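Local atomic coordinates of malic enzyme (Entamoeba histolytica, PDB entry 3NV9), a protein that probably catalyses the oxidative decarboxylation of malate to pyruvate and carbon dioxide, with NAD or NADP as electron acceptor. Residues S200-L212 and A394-G406. Residues are numbered along the deposited sequence; the frame is centred on the assembly and turned at random.
Sequences SVTLAGLLNALKL and AEKRGINPDNIIG
Asn208 reaches from helix 193-213 into the loop that follows helix 380-396. Its CB already lies beside Ile404 O, 3.1 Å away, as well as near Ile399 CD1, and the side chains of Asn208 and Ile399 cross at about a right angle. CG stays close to both. Beyond it the amide divides: ND2 donates to Ile404 O at 2.9 Å, with an N-H...O angle of 154° and the acceptor almost in the amide plane, and also to Ala391 O, so one carbonyl from the loop and one from helix 380-396 hold the amide nitrogen and fix the rotation of the group. OD1 accepts from a water, 3.0 Å away, that also donates to Glu395 OE1. Both elements belong to the Rossmann-type NAD-binding domain of the malic enzymes, and here the loop lies along the helix, with Ala209 and Ile404 also touching strand 322-325 of the parallel part of its sheet. One turn earlier, Gly205 lets the loop come close: Ile404 CD1 sits 3.8 Å from Gly205 O, while Ile405, its CG1 anti to the backbone N (chi1 -172°), sends CD1 to within 3.5 Å of Val201 O. At the other end Leu212 CD1 rests 3.8 Å from Ile404 CG2 and also packs on the Asn400 backbone. Toward solvent, Lys211 NZ forms a long salt bridge, 3.6 Å, with Glu395 OE1.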
# COMPACT_ATOMS: atom_id res chain seq x y z
N SER A 200 8.65 -21.38 12.02
CA SER A 200 9.57 -21.81 10.92
C SER A 200 11.08 -21.62 11.23
O SER A 200 11.87 -22.55 11.13
CB SER A 200 9.20 -21.14 9.60
OG SER A 200 9.94 -21.69 8.55
N VAL A 201 11.49 -20.41 11.58
CA VAL A 201 12.93 -20.15 11.80
C VAL A 201 13.38 -20.74 13.12
O VAL A 201 14.57 -21.07 13.29
CB VAL A 201 13.26 -18.64 11.80
CG1 VAL A 201 12.94 -18.07 10.43
CG2 VAL A 201 12.40 -17.89 12.86
N THR A 202 12.45 -20.86 14.08
CA THR A 202 12.85 -21.47 15.36
C THR A 202 13.26 -22.94 15.17
O THR A 202 14.30 -23.36 15.66
CB THR A 202 11.80 -21.37 16.48
OG1 THR A 202 11.31 -20.04 16.58
CG2 THR A 202 12.45 -21.74 17.79
N LEU A 203 12.41 -23.71 14.50
CA LEU A 203 12.73 -25.05 14.04
C LEU A 203 14.07 -25.06 13.25
O LEU A 203 14.94 -25.88 13.53
CB LEU A 203 11.59 -25.65 13.19
CG LEU A 203 11.90 -27.08 12.72
CD1 LEU A 203 12.38 -28.02 13.85
CD2 LEU A 203 10.74 -27.68 12.01
N ALA A 204 14.24 -24.15 12.29
CA ALA A 204 15.52 -24.14 11.53
C ALA A 204 16.75 -24.04 12.42
O ALA A 204 17.72 -24.84 12.29
CB ALA A 204 15.55 -23.03 10.46
N GLY A 205 16.74 -23.07 13.34
CA GLY A 205 17.87 -22.95 14.28
C GLY A 205 18.09 -24.19 15.15
O GLY A 205 19.19 -24.69 15.31
N LEU A 206 17.00 -24.70 15.71
CA LEU A 206 17.01 -25.94 16.48
C LEU A 206 17.66 -27.10 15.69
O LEU A 206 18.46 -27.85 16.24
CB LEU A 206 15.55 -26.31 16.82
CG LEU A 206 15.33 -27.58 17.62
CD1 LEU A 206 15.89 -27.45 19.02
CD2 LEU A 206 13.85 -27.84 17.65
N LEU A 207 17.28 -27.24 14.42
CA LEU A 207 17.82 -28.31 13.55
C LEU A 207 19.33 -28.25 13.54
O LEU A 207 19.98 -29.24 13.86
CB LEU A 207 17.27 -28.22 12.12
CG LEU A 207 15.82 -28.69 11.99
CD1 LEU A 207 15.35 -28.50 10.59
CD2 LEU A 207 15.62 -30.17 12.43
N ASN A 208 19.88 -27.08 13.26
CA ASN A 208 21.35 -26.93 13.24
C ASN A 208 22.04 -26.99 14.60
O ASN A 208 23.10 -27.63 14.74
CB ASN A 208 21.75 -25.69 12.50
CG ASN A 208 21.60 -25.88 11.04
OD1 ASN A 208 21.60 -27.00 10.57
ND2 ASN A 208 21.45 -24.80 10.30
N ALA A 209 21.43 -26.34 15.59
CA ALA A 209 21.80 -26.48 17.00
C ALA A 209 21.90 -27.96 17.39
O ALA A 209 22.89 -28.38 17.95
CB ALA A 209 20.82 -25.69 17.90
N LEU A 210 20.88 -28.75 17.07
CA LEU A 210 20.93 -30.18 17.36
C LEU A 210 22.08 -30.92 16.67
O LEU A 210 22.71 -31.78 17.30
CB LEU A 210 19.60 -30.88 17.10
CG LEU A 210 18.48 -30.52 18.08
CD1 LEU A 210 17.28 -31.24 17.63
CD2 LEU A 210 18.74 -30.88 19.55
N LYS A 211 22.36 -30.59 15.41
CA LYS A 211 23.51 -31.17 14.73
C LYS A 211 24.79 -30.82 15.46
O LYS A 211 25.63 -31.68 15.69
CB LYS A 211 23.61 -30.68 13.28
CG LYS A 211 22.83 -31.55 12.32
CD LYS A 211 22.39 -30.81 11.10
CE LYS A 211 21.39 -31.65 10.27
NZ LYS A 211 22.15 -32.56 9.37
N LEU A 212 24.94 -29.55 15.82
CA LEU A 212 26.15 -29.13 16.52
C LEU A 212 26.39 -29.86 17.84
O LEU A 212 27.53 -30.10 18.16
CB LEU A 212 26.17 -27.61 16.76
CG LEU A 212 26.44 -26.86 15.47
CD1 LEU A 212 25.92 -25.39 15.45
CD2 LEU A 212 27.95 -26.98 15.14
N ALA A 394 22.28 -22.84 5.62
CA ALA A 394 23.30 -22.47 6.59
C ALA A 394 24.39 -23.53 6.74
O ALA A 394 25.59 -23.20 6.75
CB ALA A 394 22.66 -22.06 8.00
N GLU A 395 23.99 -24.80 6.89
CA GLU A 395 24.95 -25.89 7.05
C GLU A 395 25.92 -26.04 5.87
O GLU A 395 27.05 -26.38 6.09
CB GLU A 395 24.23 -27.20 7.29
CG GLU A 395 25.15 -28.41 7.26
CD GLU A 395 24.42 -29.70 7.57
OE1 GLU A 395 23.19 -29.81 7.25
OE2 GLU A 395 25.07 -30.59 8.16
N LYS A 396 25.47 -25.82 4.63
CA LYS A 396 26.32 -25.85 3.43
C LYS A 396 27.52 -24.85 3.44
O LYS A 396 28.59 -25.15 2.93
CB LYS A 396 25.49 -25.47 2.21
CG LYS A 396 25.49 -26.42 1.10
CD LYS A 396 24.22 -27.31 1.16
CE LYS A 396 24.31 -28.48 0.16
NZ LYS A 396 23.70 -29.78 0.69
N ARG A 397 27.31 -23.63 3.93
CA ARG A 397 28.45 -22.72 4.03
C ARG A 397 29.12 -22.78 5.40
O ARG A 397 29.94 -21.93 5.70
CB ARG A 397 28.12 -21.27 3.65
CG ARG A 397 26.86 -20.67 4.33
CD ARG A 397 26.95 -20.59 5.84
NE ARG A 397 26.11 -19.51 6.40
CZ ARG A 397 25.67 -19.46 7.67
NH1 ARG A 397 25.98 -20.43 8.53
NH2 ARG A 397 24.92 -18.42 8.06
N GLY A 398 28.76 -23.77 6.23
CA GLY A 398 29.37 -23.87 7.55
C GLY A 398 28.56 -23.27 8.71
O GLY A 398 28.22 -22.06 8.71
N ILE A 399 28.28 -24.12 9.70
CA ILE A 399 27.65 -23.72 10.97
C ILE A 399 28.56 -24.01 12.17
O ILE A 399 29.49 -24.82 12.08
CB ILE A 399 26.29 -24.40 11.20
CG1 ILE A 399 26.44 -25.93 11.04
CG2 ILE A 399 25.23 -23.79 10.25
CD1 ILE A 399 25.24 -26.75 11.56
N ASN A 400 28.30 -23.31 13.28
CA ASN A 400 29.09 -23.42 14.48
C ASN A 400 28.28 -22.79 15.62
O ASN A 400 27.28 -22.13 15.35
CB ASN A 400 30.49 -22.83 14.28
CG ASN A 400 30.50 -21.30 14.11
OD1 ASN A 400 30.82 -20.81 13.04
ND2 ASN A 400 30.23 -20.57 15.17
N PRO A 401 28.67 -23.01 16.90
CA PRO A 401 27.86 -22.54 18.01
C PRO A 401 27.48 -21.07 17.89
O PRO A 401 26.40 -20.70 18.33
CB PRO A 401 28.79 -22.75 19.22
CG PRO A 401 29.63 -23.91 18.84
CD PRO A 401 29.90 -23.68 17.38
N ASP A 402 28.33 -20.24 17.30
CA ASP A 402 28.02 -18.85 17.08
C ASP A 402 27.46 -18.50 15.72
O ASP A 402 27.38 -17.32 15.37
CB ASP A 402 29.23 -17.98 17.33
CG ASP A 402 29.69 -18.03 18.77
OD1 ASP A 402 28.86 -18.10 19.73
OD2 ASP A 402 30.92 -18.00 18.94
N ASN A 403 27.08 -19.51 14.94
CA ASN A 403 26.42 -19.21 13.70
C ASN A 403 25.65 -20.42 13.24
O ASN A 403 26.18 -21.24 12.48
CB ASN A 403 27.42 -18.75 12.65
CG ASN A 403 26.72 -18.24 11.41
OD1 ASN A 403 25.56 -18.59 11.16
ND2 ASN A 403 27.41 -17.39 10.62
N ILE A 404 24.39 -20.53 13.70
CA ILE A 404 23.58 -21.75 13.52
C ILE A 404 22.50 -21.66 12.42
O ILE A 404 21.81 -22.65 12.15
CB ILE A 404 22.83 -22.14 14.84
CG1 ILE A 404 21.75 -21.10 15.19
CG2 ILE A 404 23.83 -22.33 16.05
CD1 ILE A 404 20.92 -21.53 16.44
N ILE A 405 22.36 -20.50 11.79
CA ILE A 405 21.14 -20.21 11.01
C ILE A 405 21.51 -19.19 9.93
O ILE A 405 22.43 -18.44 10.10
CB ILE A 405 20.04 -19.59 11.95
CG1 ILE A 405 18.69 -19.44 11.25
CG2 ILE A 405 20.46 -18.21 12.44
CD1 ILE A 405 17.50 -19.52 12.22
N GLY A 406 20.80 -19.15 8.83
CA GLY A 406 21.13 -18.14 7.81
C GLY A 406 20.69 -16.75 8.25
O GLY A 406 19.73 -16.59 9.04
O HOH W 1 20.66 -28.75 8.31